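PDB 3PXV: nitroreductase, which binds flavin mononucleotide and probably acts as an FMN-dependent oxidoreductase of the nitroreductase family. Local coordinates for residues 35-45 with 112-123; 61-70 with 139-150. One frame throughout, in Å; residues are numbered along the deposited sequence.

Overall arrangement
Both contacts lie in the single nitroreductase fold, on opposite sides of the chain's centre; their own centres are 26 Å apart and their nearest atoms about 12 Å, so they do not touch. Along the chain the segments alternate: 35-45, 61-70, 112-123, 139-150. Contact 1 is buried and joins helix 26-36 and the loop after it to helix 106-126, which packs on the antiparallel sheet and at the dimer interface; it forms one wall of an FMN site completed by the second subunit. Contact 2 is more peripheral, setting helix 56-72 against the loop and helix that follow Tyr136, an FMN-binding residue. Each contact thus ties the first half of the chain to the second.

Contact 1 (35-45 with 112-123); sequences AAIQAPSGMNR and DCGILCQTIALA. With FMN (flavin mononucleotide), chain E.
The wall of the FMN site beside the dimethylbenzene end of the flavin is built here, where the loop after helix 26-36 crosses helix 106-126. Asp112 grips that loop with both carboxylate oxygens. Its OD1 accepts a nearly straight bond from Gly42 N (2.9 Å, 165°), and its OD2 forms a salt bridge with Arg45 NH1 at 2.8 Å. Both donors come from the syn side, somewhat out of the carboxylate plane, while OD2 lies close to the guanidinium plane. With a bend at chi3 (74°) the guanidinium lies with one face over Gly42 O. One water joins Pro40 O to Asp112 O. Ile115 reaches two ways: CG2 packs on Pro40 CD (3.6 Å), and CD1 meets FMN C8M at 3.3 Å. Farther along, small residues let the backbones close up: Ala36 CB rests on Ile120 CG1 (3.6 Å), and Ala35 CB meets Ala123 CB at the same distance. Thr119 puts its methyl CG2 against Ala35 O, its hydroxyl OG1 bonding back to Ile115 O. Leu116 and Ile120 also touch strand 95-101, while Gln118 of the second subunit packs on Pro40, leaving helix 106-126 between the sheet and the dimer partner.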
loop_
_atom_site.group_PDB
_atom_site.type_symbol
_atom_site.label_atom_id
_atom_site.label_comp_id
_atom_site.label_asym_id
_atom_site.label_seq_id
_atom_site.Cartn_x
_atom_site.Cartn_y
_atom_site.Cartn_z
ATOM N N ALA B 35 5.967 -5.982 11.650
ATOM C CA ALA B 35 4.702 -5.434 11.190
ATOM C C ALA B 35 4.647 -5.503 9.662
ATOM O O ALA B 35 3.633 -5.888 9.084
ATOM C CB ALA B 35 4.533 -4.002 11.687
ATOM N N ALA B 36 5.755 -5.178 9.009
ATOM C CA ALA B 36 5.805 -5.197 7.549
ATOM C C ALA B 36 5.458 -6.577 6.969
ATOM O O ALA B 36 4.641 -6.696 6.063
ATOM C CB ALA B 36 7.187 -4.727 7.058
ATOM N N ILE B 37 6.030 -7.630 7.535
ATOM C CA ILE B 37 5.785 -8.970 7.018
ATOM C C ILE B 37 4.358 -9.453 7.298
ATOM O O ILE B 37 3.940 -10.488 6.792
ATOM C CB ILE B 37 6.877 -9.996 7.467
ATOM C CG1 ILE B 37 6.928 -10.207 8.983
ATOM C CG2 ILE B 37 8.263 -9.544 6.968
ATOM C CD1 ILE B 37 7.640 -11.516 9.363
ATOM N N GLN B 38 3.606 -8.691 8.085
ATOM C CA GLN B 38 2.200 -9.014 8.353
ATOM C C GLN B 38 1.294 -8.353 7.298
ATOM O O GLN B 38 0.057 -8.486 7.332
ATOM C CB GLN B 38 1.802 -8.602 9.782
ATOM C CG GLN B 38 2.516 -9.402 10.879
ATOM C CD GLN B 38 2.485 -8.763 12.271
ATOM O OE1 GLN B 38 2.316 -7.549 12.431
ATOM N NE2 GLN B 38 2.701 -9.594 13.292
ATOM N N ALA B 39 1.920 -7.655 6.354
ATOM C CA ALA B 39 1.189 -7.027 5.263
ATOM C C ALA B 39 0.548 -8.093 4.371
ATOM O O ALA B 39 1.143 -9.132 4.113
ATOM C CB ALA B 39 2.137 -6.139 4.423
ATOM N N PRO B 40 -0.675 -7.847 3.911
ATOM C CA PRO B 40 -1.244 -8.800 2.981
ATOM C C PRO B 40 -0.678 -8.587 1.578
ATOM O O PRO B 40 -0.209 -7.499 1.254
ATOM C CB PRO B 40 -2.737 -8.468 2.996
ATOM C CG PRO B 40 -2.801 -7.035 3.379
ATOM C CD PRO B 40 -1.634 -6.792 4.294
ATOM N N SER B 41 -0.736 -9.634 0.772
ATOM C CA SER B 41 -0.278 -9.568 -0.592
ATOM C C SER B 41 -1.152 -10.455 -1.475
ATOM O O SER B 41 -1.597 -11.532 -1.030
ATOM C CB SER B 41 1.179 -10.025 -0.652
ATOM O OG SER B 41 1.283 -11.400 -0.370
ATOM N N GLY B 42 -1.422 -10.005 -2.701
ATOM C CA GLY B 42 -2.227 -10.790 -3.671
ATOM C C GLY B 42 -1.732 -12.226 -3.799
ATOM O O GLY B 42 -0.548 -12.434 -3.984
HETATM N N MSE B 43 -2.636 -13.208 -3.693
HETATM C CA MSE B 43 -2.300 -14.658 -3.687
HETATM C C MSE B 43 -1.305 -15.028 -2.555
HETATM O O MSE B 43 -0.714 -16.085 -2.609
HETATM C CB MSE B 43 -1.653 -15.112 -4.998
HETATM C CG MSE B 43 -2.338 -14.708 -6.305
HETATM SE SE MSE B 43 -3.826 -15.810 -6.856
HETATM C CE MSE B 43 -5.110 -15.422 -5.433
ATOM N N ASN B 44 -1.140 -14.174 -1.549
ATOM C CA ASN B 44 -0.120 -14.367 -0.493
ATOM C C ASN B 44 1.289 -14.635 -1.074
ATOM O O ASN B 44 2.114 -15.307 -0.444
ATOM C CB ASN B 44 -0.482 -15.491 0.497
ATOM C CG ASN B 44 0.400 -15.460 1.745
ATOM O OD1 ASN B 44 0.764 -14.377 2.234
ATOM N ND2 ASN B 44 0.761 -16.622 2.252
ATOM N N ARG B 45 1.541 -14.101 -2.271
ATOM C CA ARG B 45 2.803 -14.325 -3.004
ATOM C C ARG B 45 4.011 -13.661 -2.332
ATOM O O ARG B 45 5.130 -14.062 -2.574
ATOM C CB ARG B 45 2.680 -13.849 -4.462
ATOM C CG ARG B 45 2.558 -12.318 -4.608
ATOM C CD ARG B 45 2.557 -11.859 -6.060
ATOM N NE ARG B 45 1.297 -12.150 -6.758
ATOM C CZ ARG B 45 0.209 -11.376 -6.711
ATOM N NH1 ARG B 45 0.216 -10.266 -5.968
ATOM N NH2 ARG B 45 -0.903 -11.725 -7.387
ATOM N N ASP B 112 1.186 -4.661 -3.822
ATOM C CA ASP B 112 1.694 -5.320 -2.633
ATOM C C ASP B 112 2.803 -4.508 -1.992
ATOM O O ASP B 112 2.879 -4.404 -0.755
ATOM C CB ASP B 112 2.238 -6.724 -2.950
ATOM C CG ASP B 112 1.151 -7.703 -3.393
ATOM O OD1 ASP B 112 -0.046 -7.458 -3.150
ATOM O OD2 ASP B 112 1.486 -8.737 -3.984
ATOM N N CYS B 113 3.667 -3.932 -2.830
ATOM C CA CYS B 113 4.771 -3.139 -2.341
ATOM C C CYS B 113 4.278 -1.954 -1.533
ATOM O O CYS B 113 4.815 -1.683 -0.443
ATOM C CB CYS B 113 5.690 -2.667 -3.481
ATOM S SG CYS B 113 7.086 -1.617 -2.909
ATOM N N GLY B 114 3.263 -1.258 -2.058
ATOM C CA GLY B 114 2.678 -0.095 -1.389
ATOM C C GLY B 114 1.962 -0.482 -0.110
ATOM O O GLY B 114 1.985 0.243 0.866
ATOM N N ILE B 115 1.321 -1.652 -0.133
ATOM C CA ILE B 115 0.649 -2.173 1.044
ATOM C C ILE B 115 1.645 -2.360 2.159
ATOM O O ILE B 115 1.368 -2.028 3.299
ATOM C CB ILE B 115 -0.016 -3.499 0.747
ATOM C CG1 ILE B 115 -1.235 -3.243 -0.149
ATOM C CG2 ILE B 115 -0.400 -4.210 2.055
ATOM C CD1 ILE B 115 -2.034 -4.476 -0.552
ATOM N N LEU B 116 2.820 -2.888 1.838
ATOM C CA LEU B 116 3.807 -3.131 2.863
ATOM C C LEU B 116 4.471 -1.828 3.348
ATOM O O LEU B 116 4.703 -1.662 4.563
ATOM C CB LEU B 116 4.816 -4.147 2.364
ATOM C CG LEU B 116 5.983 -4.605 3.251
ATOM C CD1 LEU B 116 6.393 -6.003 2.877
ATOM C CD2 LEU B 116 7.169 -3.620 3.143
ATOM N N CYS B 117 4.769 -0.905 2.424
ATOM C CA CYS B 117 5.420 0.339 2.822
ATOM C C CYS B 117 4.538 1.151 3.745
ATOM O O CYS B 117 5.040 1.747 4.683
ATOM C CB CYS B 117 5.926 1.137 1.620
ATOM S SG CYS B 117 7.361 0.276 0.883
ATOM N N GLN B 118 3.227 1.159 3.499
ATOM C CA GLN B 118 2.279 1.863 4.386
ATOM C C GLN B 118 2.243 1.153 5.738
ATOM O O GLN B 118 2.208 1.801 6.776
ATOM C CB GLN B 118 0.877 1.978 3.762
ATOM C CG GLN B 118 -0.183 2.647 4.622
ATOM C CD GLN B 118 0.086 4.109 4.967
ATOM O OE1 GLN B 118 1.183 4.592 4.820
ATOM N NE2 GLN B 118 -0.933 4.810 5.452
ATOM N N THR B 119 2.283 -0.173 5.745
ATOM C CA THR B 119 2.291 -0.891 7.022
ATOM C C THR B 119 3.520 -0.480 7.850
ATOM O O THR B 119 3.423 -0.241 9.064
ATOM C CB THR B 119 2.278 -2.366 6.808
ATOM O OG1 THR B 119 1.143 -2.700 6.007
ATOM C CG2 THR B 119 2.218 -3.099 8.151
ATOM N N ILE B 120 4.667 -0.355 7.185
ATOM C CA ILE B 120 5.872 0.129 7.848
ATOM C C ILE B 120 5.644 1.543 8.417
ATOM O O ILE B 120 5.895 1.795 9.606
ATOM C CB ILE B 120 7.095 0.198 6.881
ATOM C CG1 ILE B 120 7.492 -1.206 6.424
ATOM C CG2 ILE B 120 8.256 0.940 7.568
ATOM C CD1 ILE B 120 8.652 -1.283 5.455
ATOM N N ALA B 121 5.162 2.454 7.570
ATOM C CA ALA B 121 5.021 3.847 7.977
ATOM C C ALA B 121 4.084 3.975 9.165
ATOM O O ALA B 121 4.385 4.703 10.121
ATOM C CB ALA B 121 4.560 4.739 6.794
ATOM N N LEU B 122 2.964 3.258 9.127
ATOM C CA LEU B 122 2.014 3.324 10.241
ATOM C C LEU B 122 2.610 2.700 11.497
ATOM O O LEU B 122 2.484 3.255 12.604
ATOM C CB LEU B 122 0.644 2.708 9.876
ATOM C CG LEU B 122 -0.104 3.448 8.765
ATOM C CD1 LEU B 122 -1.454 2.823 8.519
ATOM C CD2 LEU B 122 -0.278 4.933 9.075
ATOM N N ALA B 123 3.284 1.560 11.343
ATOM C CA ALA B 123 3.927 0.935 12.516
ATOM C C ALA B 123 4.976 1.876 13.132
ATOM O O ALA B 123 5.033 2.049 14.336
ATOM C CB ALA B 123 4.527 -0.427 12.162
HETATM N N1 FMN E . -8.524 -12.445 -2.000
HETATM C C2 FMN E . -9.691 -12.845 -2.642
HETATM O O2 FMN E . -10.393 -13.744 -2.148
HETATM N N3 FMN E . -10.060 -12.229 -3.832
HETATM C C4 FMN E . -9.246 -11.228 -4.365
HETATM O O4 FMN E . -9.605 -10.699 -5.428
HETATM C C4A FMN E . -8.051 -10.831 -3.698
HETATM N N5 FMN E . -7.218 -9.836 -4.188
HETATM C C5A FMN E . -6.212 -9.294 -3.387
HETATM C C6 FMN E . -5.547 -8.130 -3.790
HETATM C C7 FMN E . -4.537 -7.551 -3.015
HETATM C C7M FMN E . -3.840 -6.299 -3.460
HETATM C C8 FMN E . -4.198 -8.162 -1.831
HETATM C C8M FMN E . -3.135 -7.581 -0.972
HETATM C C9 FMN E . -4.856 -9.330 -1.417
HETATM C C9A FMN E . -5.868 -9.913 -2.178
HETATM N N10 FMN E . -6.545 -11.101 -1.800
HETATM C C10 FMN E . -7.704 -11.464 -2.497
HETATM C "C1'" FMN E . -6.342 -11.732 -0.460
HETATM C "C2'" FMN E . -5.013 -12.457 -0.300
HETATM O "O2'" FMN E . -5.186 -13.810 -0.649
HETATM C "C3'" FMN E . -4.539 -12.378 1.169
HETATM O "O3'" FMN E . -4.097 -11.068 1.518
HETATM C "C4'" FMN E . -3.410 -13.364 1.434
HETATM O "O4'" FMN E . -3.891 -14.682 1.237
HETATM C "C5'" FMN E . -2.808 -13.184 2.835
HETATM O "O5'" FMN E . -3.757 -13.588 3.786
HETATM P P FMN E . -4.258 -12.612 4.900
HETATM O O1P FMN E . -5.459 -13.332 5.474
HETATM O O2P FMN E . -4.783 -11.326 4.317
HETATM O O3P FMN E . -3.139 -12.427 5.910
HETATM O O HOH W 1 2.271 -6.883 0.460
HETATM O O HOH W 2 -1.389 -7.593 -5.861
#

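Contact 2 (61-70 with 139-150); sequences EMEAEGLAYL and LAFASGLRAEEF
The Phe150 ring takes Met62 CG over one face, 3.7 Å from its centroid, while Glu65 CG lies at its edge. The selenium of this selenomethionine sits obliquely to the same ring, a Met-aromatic contact. On the Tyr69 ring, Ala142 CB makes a CH-pi contact over one face, 3.7 Å from the centroid. Tyr69 swings its ring clear of its own amide nitrogen (chi1 -173°) to the Phe141-Gly144 type I turn, where Ser143 CA approaches obliquely, and its CD2 lies 4.0 Å from Leu139 CD2. With alanine here instead, the Ala142 methyl would probably lose its aromatic partner and a gap open beside Leu139 and Ser143. Gly66 lets the loop come close, its CA 3.5 Å from Leu139 CB, and Leu139 CD1 presses tightly on Leu70 CG (3.4 Å). The Arg146 guanidinium has Phe150 CZ over the centre of one face. Its NH2 serves two carboxylates near its plane: Glu149 OE2 on the syn side at 2.7 Å, and Glu61 OE1, approached from above the plane of its own carboxylate, at 3.1 Å. Glu65 OE1 is only a long ion pair with NH1, its carboxylate turned 85° from the guanidinium. A water links Glu65 OE2, Leu139 O and Ser143 N. Glu61 OE1 and Glu149 OE2 lie 4.2 Å apart, and Arg153 bridges to both; the two arginines together probably offset the repulsion between these acids.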
loop_
_atom_site.group_PDB
_atom_site.type_symbol
_atom_site.label_atom_id
_atom_site.label_comp_id
_atom_site.label_asym_id
_atom_site.label_seq_id
_atom_site.Cartn_x
_atom_site.Cartn_y
_atom_site.Cartn_z
ATOM N N GLU B 61 26.580 6.173 0.004
ATOM C CA GLU B 61 26.978 5.846 -1.366
ATOM C C GLU B 61 25.789 5.814 -2.307
ATOM O O GLU B 61 25.861 6.324 -3.411
ATOM C CB GLU B 61 27.780 4.538 -1.416
ATOM C CG GLU B 61 29.168 4.642 -0.780
ATOM C CD GLU B 61 30.031 3.401 -0.960
ATOM O OE1 GLU B 61 29.749 2.598 -1.873
ATOM O OE2 GLU B 61 31.025 3.239 -0.205
HETATM N N MSE B 62 24.684 5.242 -1.852
HETATM C CA MSE B 62 23.499 5.155 -2.665
HETATM C C MSE B 62 22.930 6.561 -2.871
HETATM O O MSE B 62 22.391 6.882 -3.938
HETATM C CB MSE B 62 22.459 4.221 -2.008
HETATM C CG MSE B 62 22.879 2.776 -1.961
HETATM SE SE MSE B 62 21.633 1.620 -1.024
HETATM C CE MSE B 62 20.112 1.955 -2.125
ATOM N N GLU B 63 23.071 7.405 -1.853
ATOM C CA GLU B 63 22.568 8.774 -1.924
ATOM C C GLU B 63 23.362 9.577 -2.952
ATOM O O GLU B 63 22.781 10.256 -3.796
ATOM C CB GLU B 63 22.628 9.452 -0.545
ATOM C CG GLU B 63 22.000 10.864 -0.533
ATOM C CD GLU B 63 21.947 11.494 0.857
ATOM O OE1 GLU B 63 22.962 11.466 1.570
ATOM O OE2 GLU B 63 20.885 12.035 1.225
ATOM N N ALA B 64 24.689 9.495 -2.863
ATOM C CA ALA B 64 25.576 10.216 -3.769
ATOM C C ALA B 64 25.417 9.717 -5.205
ATOM O O ALA B 64 25.473 10.506 -6.142
ATOM C CB ALA B 64 27.022 10.110 -3.301
ATOM N N GLU B 65 25.203 8.420 -5.385
ATOM C CA GLU B 65 24.945 7.865 -6.720
ATOM C C GLU B 65 23.594 8.383 -7.243
ATOM O O GLU B 65 23.482 8.823 -8.405
ATOM C CB GLU B 65 24.957 6.342 -6.702
ATOM C CG GLU B 65 24.660 5.696 -8.060
ATOM C CD GLU B 65 25.668 6.048 -9.160
ATOM O OE1 GLU B 65 26.863 6.367 -8.841
ATOM O OE2 GLU B 65 25.247 5.968 -10.346
ATOM N N GLY B 66 22.579 8.353 -6.384
ATOM C CA GLY B 66 21.252 8.849 -6.761
ATOM C C GLY B 66 21.344 10.280 -7.269
ATOM O O GLY B 66 20.928 10.568 -8.393
ATOM N N LEU B 67 21.929 11.166 -6.460
ATOM C CA LEU B 67 22.098 12.567 -6.848
ATOM C C LEU B 67 22.839 12.727 -8.163
ATOM O O LEU B 67 22.486 13.582 -8.955
ATOM C CB LEU B 67 22.838 13.374 -5.773
ATOM C CG LEU B 67 22.050 13.632 -4.501
ATOM C CD1 LEU B 67 22.936 14.314 -3.479
ATOM C CD2 LEU B 67 20.803 14.491 -4.823
ATOM N N ALA B 68 23.867 11.914 -8.381
ATOM C CA ALA B 68 24.694 12.024 -9.596
ATOM C C ALA B 68 23.935 11.614 -10.855
ATOM O O ALA B 68 24.154 12.188 -11.926
ATOM C CB ALA B 68 25.981 11.227 -9.455
ATOM N N TYR B 69 23.018 10.657 -10.717
ATOM C CA TYR B 69 22.213 10.251 -11.834
ATOM C C TYR B 69 21.352 11.425 -12.216
ATOM O O TYR B 69 21.275 11.774 -13.384
ATOM C CB TYR B 69 21.329 9.041 -11.498
ATOM C CG TYR B 69 20.594 8.480 -12.698
ATOM C CD1 TYR B 69 21.288 7.791 -13.683
ATOM C CD2 TYR B 69 19.227 8.650 -12.861
ATOM C CE1 TYR B 69 20.646 7.268 -14.809
ATOM C CE2 TYR B 69 18.565 8.127 -13.983
ATOM C CZ TYR B 69 19.286 7.424 -14.949
ATOM O OH TYR B 69 18.678 6.882 -16.070
ATOM N N LEU B 70 20.708 12.033 -11.225
ATOM C CA LEU B 70 19.854 13.194 -11.460
ATOM C C LEU B 70 20.673 14.334 -12.044
ATOM O O LEU B 70 20.260 14.958 -13.035
ATOM C CB LEU B 70 19.184 13.668 -10.171
ATOM C CG LEU B 70 18.096 12.805 -9.553
ATOM C CD1 LEU B 70 17.678 13.365 -8.162
ATOM C CD2 LEU B 70 16.924 12.729 -10.506
ATOM N N LEU B 139 17.157 5.610 -7.334
ATOM C CA LEU B 139 18.103 6.231 -8.248
ATOM C C LEU B 139 19.512 5.617 -8.132
ATOM O O LEU B 139 20.316 5.721 -9.049
ATOM C CB LEU B 139 18.146 7.745 -8.019
ATOM C CG LEU B 139 16.899 8.545 -8.370
ATOM C CD1 LEU B 139 17.024 10.028 -7.914
ATOM C CD2 LEU B 139 16.627 8.459 -9.862
ATOM N N ALA B 140 19.791 4.935 -7.024
ATOM C CA ALA B 140 21.079 4.269 -6.838
ATOM C C ALA B 140 21.290 3.140 -7.860
ATOM O O ALA B 140 22.418 2.773 -8.147
ATOM C CB ALA B 140 21.179 3.731 -5.433
ATOM N N PHE B 141 20.204 2.617 -8.414
ATOM C CA PHE B 141 20.248 1.495 -9.346
ATOM C C PHE B 141 20.005 1.898 -10.781
ATOM O O PHE B 141 20.214 1.106 -11.688
ATOM C CB PHE B 141 19.120 0.523 -9.003
ATOM C CG PHE B 141 19.153 0.015 -7.589
ATOM C CD1 PHE B 141 18.583 0.734 -6.572
ATOM C CD2 PHE B 141 19.738 -1.203 -7.290
ATOM C CE1 PHE B 141 18.608 0.274 -5.294
ATOM C CE2 PHE B 141 19.766 -1.656 -6.011
ATOM C CZ PHE B 141 19.201 -0.909 -5.011
ATOM N N ALA B 142 19.579 3.138 -10.969
ATOM C CA ALA B 142 19.074 3.616 -12.251
ATOM C C ALA B 142 19.999 3.572 -13.440
ATOM O O ALA B 142 19.542 3.323 -14.537
ATOM C CB ALA B 142 18.459 5.020 -12.091
ATOM N N SER B 143 21.286 3.817 -13.250
ATOM C CA SER B 143 22.232 3.801 -14.376
ATOM C C SER B 143 22.517 2.377 -14.825
ATOM O O SER B 143 22.973 2.159 -15.941
ATOM C CB SER B 143 23.543 4.476 -13.980
ATOM O OG SER B 143 24.291 3.658 -13.092
ATOM N N GLY B 144 22.264 1.418 -13.935
ATOM C CA GLY B 144 22.556 0.019 -14.192
ATOM C C GLY B 144 24.023 -0.332 -13.921
ATOM O O GLY B 144 24.380 -1.514 -13.806
ATOM N N LEU B 145 24.868 0.688 -13.792
ATOM C CA LEU B 145 26.332 0.499 -13.616
ATOM C C LEU B 145 26.721 0.088 -12.195
ATOM O O LEU B 145 27.691 -0.633 -12.007
ATOM C CB LEU B 145 27.078 1.764 -14.052
ATOM C CG LEU B 145 26.739 2.182 -15.497
ATOM C CD1 LEU B 145 27.395 3.480 -15.960
ATOM C CD2 LEU B 145 27.106 1.061 -16.432
ATOM N N ARG B 146 25.957 0.531 -11.201
ATOM C CA ARG B 146 26.191 0.127 -9.832
ATOM C C ARG B 146 25.022 -0.678 -9.263
ATOM O O ARG B 146 25.010 -0.985 -8.071
ATOM C CB ARG B 146 26.508 1.343 -8.959
ATOM C CG ARG B 146 27.767 2.076 -9.403
ATOM C CD ARG B 146 28.242 3.080 -8.401
ATOM N NE ARG B 146 28.782 2.467 -7.192
ATOM C CZ ARG B 146 29.044 3.129 -6.062
ATOM N NH1 ARG B 146 28.807 4.436 -5.960
ATOM N NH2 ARG B 146 29.536 2.482 -5.013
ATOM N N ALA B 147 24.084 -1.086 -10.118
ATOM C CA ALA B 147 22.889 -1.817 -9.658
ATOM C C ALA B 147 23.170 -3.187 -9.034
ATOM O O ALA B 147 22.597 -3.510 -7.977
ATOM C CB ALA B 147 21.817 -1.928 -10.791
ATOM N N GLU B 148 24.030 -3.990 -9.659
ATOM C CA GLU B 148 24.335 -5.330 -9.124
ATOM C C GLU B 148 25.093 -5.225 -7.807
ATOM O O GLU B 148 24.844 -5.988 -6.894
ATOM C CB GLU B 148 25.142 -6.179 -10.097
ATOM C CG GLU B 148 25.156 -7.670 -9.703
ATOM C CD GLU B 148 26.327 -8.462 -10.298
ATOM O OE1 GLU B 148 27.293 -7.842 -10.822
ATOM O OE2 GLU B 148 26.284 -9.718 -10.212
ATOM N N GLU B 149 26.013 -4.272 -7.728
ATOM C CA GLU B 149 26.766 -3.995 -6.519
ATOM C C GLU B 149 25.842 -3.662 -5.346
ATOM O O GLU B 149 25.894 -4.327 -4.306
ATOM C CB GLU B 149 27.704 -2.811 -6.760
ATOM C CG GLU B 149 28.525 -2.362 -5.553
ATOM C CD GLU B 149 29.298 -1.066 -5.828
ATOM O OE1 GLU B 149 29.808 -0.893 -6.968
ATOM O OE2 GLU B 149 29.378 -0.228 -4.901
ATOM N N PHE B 150 25.007 -2.628 -5.489
ATOM C CA PHE B 150 24.114 -2.292 -4.401
ATOM C C PHE B 150 23.184 -3.468 -4.103
ATOM O O PHE B 150 22.866 -3.707 -2.954
ATOM C CB PHE B 150 23.316 -1.005 -4.658
ATOM C CG PHE B 150 24.158 0.241 -4.684
ATOM C CD1 PHE B 150 25.014 0.533 -3.643
ATOM C CD2 PHE B 150 24.063 1.141 -5.741
ATOM C CE1 PHE B 150 25.795 1.681 -3.673
ATOM C CE2 PHE B 150 24.835 2.300 -5.778
ATOM C CZ PHE B 150 25.698 2.572 -4.748
HETATM O O HOH W 3 28.852 7.216 -4.498
HETATM O O HOH W 4 22.493 5.120 -10.859
#